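Side-chain contacts in putative Nitroreductase (Anabaena variabilis ATCC 29413, PDB 3EO7), which binds flavin mononucleotide and is probably an oxidoreductase of the nitroreductase family: residues P123-Y128 with N219-I224; H154-S159 with V234-D239. All coordinates share one frame; numbering follows the deposited sequence. Where two conformers were deposited one is given.

Contact 1: residues P123-Y128 with N219-I224; sequences PGLYNY and NDLLYI. With ACT (acetate ion), chain Q.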
# COMPACT_ATOMS: atom_id res chain seq x y z
N PRO A 123 6.16 -0.87 -28.18
CA PRO A 123 5.78 0.31 -27.41
C PRO A 123 4.30 0.39 -27.16
O PRO A 123 3.49 -0.22 -27.88
CB PRO A 123 6.16 1.46 -28.35
CG PRO A 123 6.15 0.90 -29.69
CD PRO A 123 6.64 -0.51 -29.53
N GLY A 124 3.94 1.18 -26.15
CA GLY A 124 2.55 1.46 -25.89
C GLY A 124 2.04 1.03 -24.54
O GLY A 124 2.79 0.96 -23.57
N LEU A 125 0.74 0.73 -24.53
CA LEU A 125 -0.00 0.46 -23.32
C LEU A 125 -0.47 -0.97 -23.18
O LEU A 125 -1.01 -1.56 -24.11
CB LEU A 125 -1.24 1.38 -23.26
CG LEU A 125 -0.95 2.85 -23.54
CD1 LEU A 125 -2.32 3.61 -23.67
CD2 LEU A 125 0.01 3.45 -22.49
N TYR A 126 -0.24 -1.52 -22.01
CA TYR A 126 -0.64 -2.88 -21.66
C TYR A 126 -1.40 -2.91 -20.33
O TYR A 126 -1.00 -2.26 -19.36
CB TYR A 126 0.60 -3.78 -21.49
CG TYR A 126 1.52 -3.88 -22.69
CD1 TYR A 126 2.40 -2.85 -23.02
CD2 TYR A 126 1.54 -5.02 -23.47
CE1 TYR A 126 3.25 -2.95 -24.09
CE2 TYR A 126 2.40 -5.14 -24.54
CZ TYR A 126 3.23 -4.10 -24.86
OH TYR A 126 4.04 -4.25 -25.94
N ASN A 127 -2.51 -3.64 -20.30
CA ASN A 127 -3.25 -3.85 -19.07
C ASN A 127 -2.92 -5.26 -18.55
O ASN A 127 -2.98 -6.24 -19.31
CB ASN A 127 -4.75 -3.72 -19.28
CG ASN A 127 -5.54 -4.01 -18.03
OD1 ASN A 127 -6.13 -5.08 -17.93
ND2 ASN A 127 -5.48 -3.11 -17.03
N TYR A 128 -2.63 -5.36 -17.27
CA TYR A 128 -2.37 -6.65 -16.64
C TYR A 128 -3.70 -7.36 -16.30
O TYR A 128 -4.51 -6.87 -15.53
CB TYR A 128 -1.48 -6.51 -15.38
CG TYR A 128 -1.27 -7.88 -14.73
CD1 TYR A 128 -0.61 -8.91 -15.43
CD2 TYR A 128 -1.76 -8.15 -13.46
CE1 TYR A 128 -0.50 -10.19 -14.88
CE2 TYR A 128 -1.60 -9.42 -12.88
CZ TYR A 128 -0.98 -10.43 -13.60
OH TYR A 128 -0.87 -11.64 -13.00
N ASN A 219 -3.92 10.12 -17.01
CA ASN A 219 -5.20 9.46 -17.26
C ASN A 219 -5.54 9.51 -18.74
O ASN A 219 -6.04 8.56 -19.29
CB ASN A 219 -6.30 10.02 -16.35
CG ASN A 219 -6.00 9.72 -14.87
OD1 ASN A 219 -5.29 8.74 -14.57
ND2 ASN A 219 -6.49 10.57 -13.96
N ASP A 220 -5.23 10.63 -19.39
CA ASP A 220 -5.42 10.73 -20.84
C ASP A 220 -4.54 9.71 -21.58
O ASP A 220 -4.99 9.07 -22.56
CB ASP A 220 -5.09 12.15 -21.32
CG ASP A 220 -6.17 13.20 -20.97
OD1 ASP A 220 -7.25 12.85 -20.44
OD2 ASP A 220 -5.91 14.40 -21.25
N LEU A 221 -3.29 9.62 -21.15
CA LEU A 221 -2.26 8.73 -21.77
C LEU A 221 -2.72 7.27 -21.74
O LEU A 221 -2.60 6.56 -22.73
CB LEU A 221 -0.90 8.93 -21.04
CG LEU A 221 0.25 7.96 -21.35
CD1 LEU A 221 1.63 8.63 -21.21
CD2 LEU A 221 0.22 6.75 -20.52
N LEU A 222 -3.31 6.86 -20.63
CA LEU A 222 -3.86 5.50 -20.48
C LEU A 222 -5.21 5.26 -21.16
O LEU A 222 -5.62 4.10 -21.30
CB LEU A 222 -4.05 5.18 -19.00
CG LEU A 222 -2.76 5.02 -18.22
CD1 LEU A 222 -3.10 4.85 -16.71
CD2 LEU A 222 -1.95 3.83 -18.78
N TYR A 223 -5.86 6.35 -21.55
CA TYR A 223 -7.17 6.36 -22.22
C TYR A 223 -8.28 5.80 -21.32
O TYR A 223 -9.16 5.05 -21.76
CB TYR A 223 -7.13 5.65 -23.57
CG TYR A 223 -8.23 6.12 -24.49
CD1 TYR A 223 -8.23 7.42 -24.99
CD2 TYR A 223 -9.28 5.28 -24.85
CE1 TYR A 223 -9.24 7.87 -25.82
CE2 TYR A 223 -10.29 5.72 -25.69
CZ TYR A 223 -10.27 7.02 -26.16
OH TYR A 223 -11.27 7.45 -26.99
N ILE A 224 -8.26 6.23 -20.06
CA ILE A 224 -9.23 5.81 -19.08
C ILE A 224 -10.19 6.97 -18.76
O ILE A 224 -9.85 8.16 -18.92
CB ILE A 224 -8.55 5.27 -17.79
CG1 ILE A 224 -7.70 6.33 -17.09
CG2 ILE A 224 -7.79 4.00 -18.14
CD1 ILE A 224 -7.11 5.91 -15.79
C ACT Q . -8.14 13.84 -13.89
O ACT Q . -7.85 12.91 -14.71
OXT ACT Q . -8.16 13.50 -12.60
CH3 ACT Q . -8.57 15.14 -14.58

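Contact 2: residues H154-S159 with V234-D239; sequences HPALES and VLPLAD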
# COMPACT_ATOMS: atom_id res chain seq x y z
N HIS A 154 10.82 13.43 -15.02
CA HIS A 154 11.46 12.74 -13.91
C HIS A 154 12.62 11.93 -14.44
O HIS A 154 12.48 11.19 -15.44
CB HIS A 154 10.46 11.82 -13.24
CG HIS A 154 10.92 11.28 -11.93
ND1 HIS A 154 11.91 10.34 -11.81
CD2 HIS A 154 10.49 11.52 -10.67
CE1 HIS A 154 12.06 10.01 -10.55
NE2 HIS A 154 11.20 10.70 -9.83
N PRO A 155 13.78 12.03 -13.78
CA PRO A 155 14.96 11.33 -14.36
C PRO A 155 14.85 9.82 -14.45
O PRO A 155 15.50 9.21 -15.30
CB PRO A 155 16.11 11.70 -13.40
CG PRO A 155 15.62 12.85 -12.61
CD PRO A 155 14.12 12.78 -12.56
N ALA A 156 14.03 9.21 -13.60
CA ALA A 156 13.88 7.75 -13.66
C ALA A 156 13.30 7.30 -15.00
O ALA A 156 13.52 6.16 -15.42
CB ALA A 156 13.05 7.23 -12.49
N LEU A 157 12.55 8.17 -15.69
CA LEU A 157 12.01 7.84 -17.01
C LEU A 157 13.01 7.92 -18.14
O LEU A 157 12.83 7.31 -19.19
CB LEU A 157 10.79 8.72 -17.32
CG LEU A 157 9.55 8.38 -16.48
CD1 LEU A 157 8.55 9.54 -16.46
CD2 LEU A 157 8.86 7.11 -16.99
N GLU A 158 14.08 8.64 -17.94
CA GLU A 158 15.05 8.78 -18.99
C GLU A 158 15.92 7.50 -19.17
O GLU A 158 16.28 7.17 -20.28
CB GLU A 158 15.88 10.04 -18.75
CG GLU A 158 16.56 10.56 -20.06
CD GLU A 158 15.55 11.07 -21.11
OE1 GLU A 158 15.00 12.18 -20.94
OE2 GLU A 158 15.32 10.38 -22.13
N SER A 159 16.18 6.79 -18.07
CA SER A 159 17.05 5.61 -18.03
C SER A 159 16.34 4.27 -18.31
O SER A 159 16.95 3.29 -18.75
CB SER A 159 17.63 5.48 -16.59
OG SER A 159 17.56 6.72 -15.87
N VAL A 234 2.95 6.12 -10.51
CA VAL A 234 3.73 5.84 -11.73
C VAL A 234 5.07 5.27 -11.23
O VAL A 234 5.71 5.86 -10.37
CB VAL A 234 3.90 7.08 -12.63
CG1 VAL A 234 4.84 6.77 -13.82
CG2 VAL A 234 2.50 7.58 -13.15
N LEU A 235 5.46 4.14 -11.79
CA LEU A 235 6.68 3.44 -11.35
C LEU A 235 7.54 2.92 -12.50
O LEU A 235 7.38 1.79 -12.93
CB LEU A 235 6.34 2.28 -10.38
CG LEU A 235 5.50 2.58 -9.14
CD1 LEU A 235 4.04 2.25 -9.36
CD2 LEU A 235 6.01 1.77 -7.94
N PRO A 236 8.46 3.75 -12.99
CA PRO A 236 9.44 3.18 -13.89
C PRO A 236 10.14 2.00 -13.25
O PRO A 236 10.43 2.01 -12.04
CB PRO A 236 10.46 4.33 -14.10
CG PRO A 236 9.74 5.54 -13.75
CD PRO A 236 8.67 5.19 -12.77
N LEU A 237 10.38 0.97 -14.06
CA LEU A 237 11.04 -0.24 -13.61
C LEU A 237 12.47 -0.28 -14.13
O LEU A 237 12.69 -0.48 -15.33
CB LEU A 237 10.28 -1.46 -14.09
CG LEU A 237 8.87 -1.64 -13.54
CD1 LEU A 237 8.27 -2.94 -14.12
CD2 LEU A 237 8.84 -1.63 -12.01
N ALA A 238 13.43 -0.10 -13.22
CA ALA A 238 14.86 -0.10 -13.57
C ALA A 238 15.42 -1.50 -13.51
O ALA A 238 15.33 -2.14 -12.45
CB ALA A 238 15.63 0.79 -12.60
N ASP A 239 16.03 -1.93 -14.61
CA ASP A 239 16.62 -3.25 -14.72
C ASP A 239 18.02 -3.21 -14.11
O ASP A 239 18.96 -2.68 -14.70
CB ASP A 239 16.71 -3.62 -16.19
CG ASP A 239 17.24 -5.02 -16.40
OD1 ASP A 239 17.76 -5.63 -15.45
OD2 ASP A 239 17.15 -5.48 -17.56

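Contact 1: residues P123-Y128 with N219-I224
Leu125, in the strand 124-129, reaches across to the last turn of helix 215-222 and meets Leu221 and Leu222 there. Its CB leaves the strand toward the helix, and with chi1 at -48° CG stands beside the backbone N and anti to the carbonyl carbon, which carries both methyl groups forward. CG itself lies 4.1 Å from Leu221 O. From this branch point CD1 goes to the helix backbone: it comes within 3.1 Å of Leu221 O, a tight approach and not a hydrogen bond, and lies 4.0 Å from Leu222 CA. CD2 touches Leu221 CD2 at 3.8 Å and Leu222 CD2 at 4.2 Å, so that CD1 mainly meets the main chain and CD2 mainly the two leucine side chains. No hydrogen bond joins the two segments. Leu222 O is instead taken up by the hydroxyl of Tyr138, on the neighbouring strand 134-139. Away from the strand, Asn219 ND2 donates to an acetate O, 2.8 Å away and nearly straight at 170°; the ion probably comes from the crystallisation liquor. Directly after the leucines the helix ends in a Schellman motif, with Tyr223 at positive phi, and its last turn packs on the antiparallel sheet of an FMN-dependent nitroreductase fold.

Contact 2: residues H154-S159 with V234-D239
Pro236 presents its ring to Ala156 and Leu157, and the six residues from Val234 to Asp239 meet the short, weakly bonded helix at about 155-159 through this one proline. Val234, at the start of the segment, points its CB toward the helix, yet its side chain stops short of it. Leu235 turns the other way. At Pro236 the chain faces the helix again, and CG is the atom that does most of the touching: Leu157 CD2 lies 3.7 Å from it and Ala156 CB 3.9 Å. Leu157 sets CD2, with CG behind it, against this corner of the ring, the two side chains at about a right angle; its chi1 of -71° puts CG beside the backbone N, anti to the carbonyl carbon, and brings CD2 to the proline. Pro236 CB lies 3.8 Å from Ala156 O, which accepts from the hydroxyl of Thr160. The turn that offers Ala156 is fixed by an N-cap: Ala156 N donates to His154 ND1 at 3.0 Å, the donor lying close to the imidazole plane. His154 NE2 is hydrogen-bonded to Cys251 O, so both ring nitrogens are engaged and the ring's rotation is probably well defined. Beyond the proline, Leu237 again leaves the helix. Strand 229-239 thus runs between strands 162-169 and 205-207, with helix 155-159 laid on one face and helix 144-150 beside it, against Leu157 and Val234.

Contacts 1 and 2 lie in the same nitroreductase-family region and reach the same antiparallel sheet, their centres 16 Å apart and their nearest atoms about 7 Å apart, without touching. Their segments alternate along the chain: strand 124-129, helix 155-159, helix 215-222, then strand 229-239, the last two consecutive elements. Asn219 OD1 of contact 1 accepts from Ala231 N, at the start of the strand that contact 2 uses further on. Strand 162-169 provides another bridge, since Ile165 touches both Leu222 and Val234. Both contacts lie away from the residues that bind FMN and pack helices onto the sheet.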